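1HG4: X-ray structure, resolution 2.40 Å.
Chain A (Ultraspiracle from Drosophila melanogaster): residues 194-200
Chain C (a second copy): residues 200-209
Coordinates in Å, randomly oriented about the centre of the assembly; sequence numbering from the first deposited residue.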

ATOM      1  N   ILE A 194      12.367  -6.077  -4.316  1.00 30.60           N
ATOM      2  CA  ILE A 194      11.945  -4.688  -4.403  1.00 31.64           C
ATOM      3  C   ILE A 194      11.763  -4.009  -3.042  1.00 31.43           C
ATOM      4  O   ILE A 194      11.239  -4.601  -2.104  1.00 31.73           O
ATOM      5  CB  ILE A 194      10.641  -4.580  -5.219  1.00 32.11           C
ATOM      6  CG1 ILE A 194      10.973  -4.699  -6.704  1.00 33.08           C
ATOM      7  CG2 ILE A 194       9.931  -3.261  -4.931  1.00 32.27           C
ATOM      8  CD1 ILE A 194       9.774  -4.625  -7.601  1.00 35.64           C
ATOM      9  N   LYS A 195      12.194  -2.757  -2.953  1.00 31.27           N
ATOM     10  CA  LYS A 195      12.093  -1.984  -1.728  1.00 31.88           C
ATOM     11  C   LYS A 195      10.814  -1.156  -1.637  1.00 31.51           C
ATOM     12  O   LYS A 195      10.078  -1.237  -0.653  1.00 32.10           O
ATOM     13  CB  LYS A 195      13.299  -1.050  -1.614  1.00 33.24           C
ATOM     14  CG  LYS A 195      14.167  -1.287  -0.397  1.00 34.65           C
ATOM     15  CD  LYS A 195      14.671  -2.717  -0.325  1.00 35.70           C
ATOM     16  CE  LYS A 195      15.465  -2.936   0.956  1.00 37.02           C
ATOM     17  NZ  LYS A 195      15.781  -4.371   1.207  1.00 38.40           N
ATOM     18  N   SER A 196      10.553  -0.364  -2.668  1.00 30.28           N
ATOM     19  CA  SER A 196       9.383   0.505  -2.688  1.00 30.09           C
ATOM     20  C   SER A 196       8.106  -0.084  -3.299  1.00 28.34           C
ATOM     21  O   SER A 196       7.552   0.477  -4.233  1.00 27.67           O
ATOM     22  CB  SER A 196       9.751   1.793  -3.410  1.00 30.47           C
ATOM     23  OG  SER A 196      11.004   2.266  -2.938  1.00 32.82           O
ATOM     24  N   ARG A 197       7.630  -1.194  -2.748  1.00 28.29           N
ATOM     25  CA  ARG A 197       6.419  -1.840  -3.244  1.00 28.64           C
ATOM     26  C   ARG A 197       5.197  -0.941  -3.239  1.00 27.61           C
ATOM     27  O   ARG A 197       4.475  -0.886  -4.229  1.00 27.96           O
ATOM     28  CB  ARG A 197       6.096  -3.093  -2.427  1.00 30.97           C
ATOM     29  CG  ARG A 197       7.066  -4.248  -2.619  1.00 35.57           C
ATOM     30  CD  ARG A 197       6.585  -5.495  -1.872  1.00 39.91           C
ATOM     31  NE  ARG A 197       7.652  -6.485  -1.715  1.00 44.81           N
ATOM     32  CZ  ARG A 197       8.136  -7.255  -2.692  1.00 46.83           C
ATOM     33  NH1 ARG A 197       7.652  -7.173  -3.929  1.00 46.95           N
ATOM     34  NH2 ARG A 197       9.123  -8.104  -2.430  1.00 48.17           N
ATOM     35  N   ALA A 198       4.960  -0.241  -2.129  1.00 26.81           N
ATOM     36  CA  ALA A 198       3.798   0.643  -2.012  1.00 25.70           C
ATOM     37  C   ALA A 198       3.778   1.720  -3.092  1.00 24.63           C
ATOM     38  O   ALA A 198       2.792   1.881  -3.808  1.00 24.34           O
ATOM     39  CB  ALA A 198       3.761   1.287  -0.622  1.00 25.73           C
ATOM     40  N   GLU A 199       4.871   2.465  -3.192  1.00 24.88           N
ATOM     41  CA  GLU A 199       4.990   3.510  -4.202  1.00 27.19           C
ATOM     42  C   GLU A 199       4.733   2.969  -5.609  1.00 26.37           C
ATOM     43  O   GLU A 199       4.037   3.599  -6.401  1.00 27.89           O
ATOM     44  CB  GLU A 199       6.380   4.138  -4.146  1.00 30.12           C
ATOM     45  CG  GLU A 199       6.773   4.888  -5.414  1.00 36.51           C
ATOM     46  CD  GLU A 199       6.096   6.246  -5.557  1.00 38.00           C
ATOM     47  OE1 GLU A 199       5.099   6.503  -4.850  1.00 39.16           O
ATOM     48  OE2 GLU A 199       6.566   7.051  -6.392  1.00 40.77           O
ATOM     49  N   ILE A 200       5.279   1.798  -5.918  1.00 25.33           N
ATOM     50  CA  ILE A 200       5.103   1.206  -7.240  1.00 23.12           C
ATOM     51  C   ILE A 200       3.644   0.768  -7.507  1.00 24.05           C
ATOM     52  O   ILE A 200       3.094   1.008  -8.595  1.00 22.95           O
ATOM     53  CB  ILE A 200       6.090   0.018  -7.418  1.00 20.66           C
ATOM     54  CG1 ILE A 200       7.521   0.502  -7.168  1.00 18.33           C
ATOM     55  CG2 ILE A 200       6.016  -0.530  -8.813  1.00 16.58           C
ATOM     56  CD1 ILE A 200       8.565  -0.587  -7.283  1.00 15.38           C
TER
ATOM     57  N   ILE C 200       2.358   4.234   7.041  1.00 25.37           N
ATOM     58  CA  ILE C 200       3.642   4.017   7.671  1.00 23.90           C
ATOM     59  C   ILE C 200       4.664   3.532   6.639  1.00 25.22           C
ATOM     60  O   ILE C 200       5.800   4.030   6.600  1.00 23.48           O
ATOM     61  CB  ILE C 200       3.471   3.040   8.854  1.00 23.94           C
ATOM     62  CG1 ILE C 200       2.705   3.768   9.971  1.00 21.82           C
ATOM     63  CG2 ILE C 200       4.816   2.514   9.333  1.00 18.48           C
ATOM     64  CD1 ILE C 200       1.969   2.842  10.965  1.00 25.05           C
ATOM     65  N   GLU C 201       4.248   2.591   5.791  1.00 23.75           N
ATOM     66  CA  GLU C 201       5.105   2.061   4.733  1.00 24.36           C
ATOM     67  C   GLU C 201       5.438   3.167   3.721  1.00 24.61           C
ATOM     68  O   GLU C 201       6.567   3.309   3.242  1.00 21.95           O
ATOM     69  CB  GLU C 201       4.390   0.906   4.030  1.00 23.91           C
ATOM     70  CG  GLU C 201       5.104   0.367   2.803  1.00 27.21           C
ATOM     71  CD  GLU C 201       6.500  -0.180   3.092  1.00 29.57           C
ATOM     72  OE1 GLU C 201       6.647  -0.982   4.035  1.00 32.97           O
ATOM     73  OE2 GLU C 201       7.449   0.174   2.368  1.00 29.20           O
ATOM     74  N   MET C 202       4.439   3.968   3.408  1.00 26.61           N
ATOM     75  CA  MET C 202       4.630   5.045   2.456  1.00 29.48           C
ATOM     76  C   MET C 202       5.702   5.983   3.013  1.00 28.14           C
ATOM     77  O   MET C 202       6.516   6.528   2.268  1.00 30.61           O
ATOM     78  CB  MET C 202       3.290   5.766   2.242  1.00 33.69           C
ATOM     79  CG  MET C 202       2.964   6.193   0.808  1.00 38.11           C
ATOM     80  SD  MET C 202       2.962   4.873  -0.448  1.00 45.23           S
ATOM     81  CE  MET C 202       4.503   5.300  -1.305  1.00 41.52           C
ATOM     82  N   CYS C 203       5.724   6.160   4.326  1.00 26.33           N
ATOM     83  CA  CYS C 203       6.725   7.033   4.941  1.00 25.04           C
ATOM     84  C   CYS C 203       8.130   6.464   4.842  1.00 22.66           C
ATOM     85  O   CYS C 203       9.090   7.164   4.531  1.00 21.17           O
ATOM     86  CB  CYS C 203       6.376   7.282   6.402  1.00 27.04           C
ATOM     87  SG  CYS C 203       5.117   8.532   6.578  1.00 30.90           S
ATOM     88  N   ARG C 204       8.231   5.176   5.122  1.00 22.58           N
ATOM     89  CA  ARG C 204       9.493   4.464   5.061  1.00 22.98           C
ATOM     90  C   ARG C 204      10.070   4.494   3.643  1.00 24.60           C
ATOM     91  O   ARG C 204      11.276   4.681   3.441  1.00 23.73           O
ATOM     92  CB  ARG C 204       9.285   3.013   5.496  1.00 20.83           C
ATOM     93  CG  ARG C 204      10.437   2.091   5.127  1.00 19.51           C
ATOM     94  CD  ARG C 204      10.239   0.678   5.667  1.00 22.16           C
ATOM     95  NE  ARG C 204      10.510   0.593   7.099  1.00 20.42           N
ATOM     96  CZ  ARG C 204      10.576  -0.542   7.786  1.00 20.60           C
ATOM     97  NH1 ARG C 204      10.394  -1.709   7.185  1.00 21.57           N
ATOM     98  NH2 ARG C 204      10.822  -0.513   9.086  1.00 21.71           N
ATOM     99  N   GLU C 205       9.201   4.313   2.655  1.00 24.94           N
ATOM    100  CA  GLU C 205       9.665   4.306   1.280  1.00 25.17           C
ATOM    101  C   GLU C 205      10.185   5.667   0.843  1.00 24.16           C
ATOM    102  O   GLU C 205      11.104   5.749   0.039  1.00 25.49           O
ATOM    103  CB  GLU C 205       8.553   3.777   0.365  1.00 24.81           C
ATOM    104  CG  GLU C 205       8.333   2.270   0.569  1.00 22.88           C
ATOM    105  CD  GLU C 205       7.250   1.681  -0.316  1.00 23.55           C
ATOM    106  OE1 GLU C 205       6.900   2.294  -1.342  1.00 24.88           O
ATOM    107  OE2 GLU C 205       6.752   0.590  -0.001  1.00 24.01           O
ATOM    108  N   LYS C 206       9.625   6.739   1.382  1.00 24.78           N
ATOM    109  CA  LYS C 206      10.110   8.069   1.031  1.00 25.41           C
ATOM    110  C   LYS C 206      11.500   8.278   1.625  1.00 25.15           C
ATOM    111  O   LYS C 206      12.316   9.020   1.066  1.00 25.37           O
ATOM    112  CB  LYS C 206       9.141   9.139   1.529  1.00 28.72           C
ATOM    113  CG  LYS C 206       7.783   9.039   0.869  1.00 32.44           C
ATOM    114  CD  LYS C 206       6.840  10.141   1.309  1.00 38.81           C
ATOM    115  CE  LYS C 206       5.510  10.049   0.545  1.00 41.75           C
ATOM    116  NZ  LYS C 206       4.510  11.046   1.027  1.00 44.61           N
ATOM    117  N   VAL C 207      11.775   7.617   2.751  1.00 23.58           N
ATOM    118  CA  VAL C 207      13.090   7.719   3.376  1.00 23.66           C
ATOM    119  C   VAL C 207      14.077   6.919   2.523  1.00 24.84           C
ATOM    120  O   VAL C 207      15.238   7.314   2.365  1.00 24.32           O
ATOM    121  CB  VAL C 207      13.080   7.180   4.838  1.00 23.77           C
ATOM    122  CG1 VAL C 207      14.490   7.197   5.413  1.00 24.20           C
ATOM    123  CG2 VAL C 207      12.163   8.038   5.707  1.00 19.76           C
ATOM    124  N   TYR C 208      13.614   5.797   1.966  1.00 24.40           N
ATOM    125  CA  TYR C 208      14.461   4.976   1.093  1.00 24.22           C
ATOM    126  C   TYR C 208      14.916   5.865  -0.064  1.00 25.78           C
ATOM    127  O   TYR C 208      16.106   5.917  -0.416  1.00 24.24           O
ATOM    128  CB  TYR C 208      13.669   3.799   0.514  1.00 23.01           C
ATOM    129  CG  TYR C 208      13.492   2.600   1.429  1.00 22.12           C
ATOM    130  CD1 TYR C 208      14.410   2.314   2.436  1.00 19.84           C
ATOM    131  CD2 TYR C 208      12.408   1.741   1.265  1.00 19.38           C
ATOM    132  CE1 TYR C 208      14.250   1.198   3.251  1.00 21.14           C
ATOM    133  CE2 TYR C 208      12.235   0.639   2.072  1.00 20.72           C
ATOM    134  CZ  TYR C 208      13.153   0.366   3.066  1.00 21.00           C
ATOM    135  OH  TYR C 208      12.950  -0.728   3.880  1.00 19.46           O
ATOM    136  N   ALA C 209      13.942   6.566  -0.647  1.00 27.80           N
ATOM    137  CA  ALA C 209      14.189   7.463  -1.776  1.00 29.17           C
ATOM    138  C   ALA C 209      15.182   8.543  -1.402  1.00 28.93           C
ATOM    139  O   ALA C 209      16.009   8.924  -2.218  1.00 29.66           O
ATOM    140  CB  ALA C 209      12.895   8.091  -2.248  1.00 28.80           C
TER

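The start of a helix in chain A meets the side of a helix in chain C, and the two stretches bury 365 Å² between them, both sides summed. Polar contacts centre on Glu C205, whose carboxylate receives the first turn of the chain A helix. The N atom of Ala A198 donates a hydrogen bond to OE2 of Glu C205 (2.9 Å, N-H...O angle 148°), and the N atom of Glu A199 donates one to OE1 of Glu C205 (2.8 Å, 170°), the straighter of the two. These amides are free to do so because the first turn of a helix has no preceding turn to supply carbonyl acceptors; by Ile A200 the ladder has begun, its N bonding to O of Ser A196 at 3.1 Å. Ser A196 holds the N-cap position, but its side chain makes no capping bond, and its OG is hydrogen-bonded elsewhere in the structure. The carboxylate from the other copy thus occupies the amide end of the helix, where a negative charge is generally favoured. The N atom of Arg A197 also comes within 3.4 Å of OE2 of Glu C205, but at too poor an angle for a hydrogen bond.

Glu C205 is well shaped for this reach: its CA-to-CB bond points toward chain A, and chi1 m with chi2 t carries the acid outward on an extended chain. It is buried and has the largest area covered by the opposing stretch, 69 Å². Beside it, OE2 of Glu C201 lies 2.5 Å from OE2 of Glu C205.

Apolar packing lies alongside the carboxylate. Ala A198 points its CB toward chain C, 3.7 Å from SD of Met C202 and 3.8 Å from CG of Glu C201; its small methyl fits close to the chain C helix while its amide reaches Glu C205. The CA-to-CB bond of Met C202 points sideways, but the end of its flexible side chain comes nearer, placing CE 3.6 Å from CB of Glu A199.

A CH-pi contact adds to the interface near Lys A195. CG of Lys A195 sits over one face of the Tyr C208 ring, 3.9 Å from its centroid and 20° off the ring normal, with CE2 of Tyr C208 the closest ring atom to CG at 3.7 Å. The long aliphatic part of the lysine suits this place, covering the buried tyrosine while the residue itself stays partly exposed.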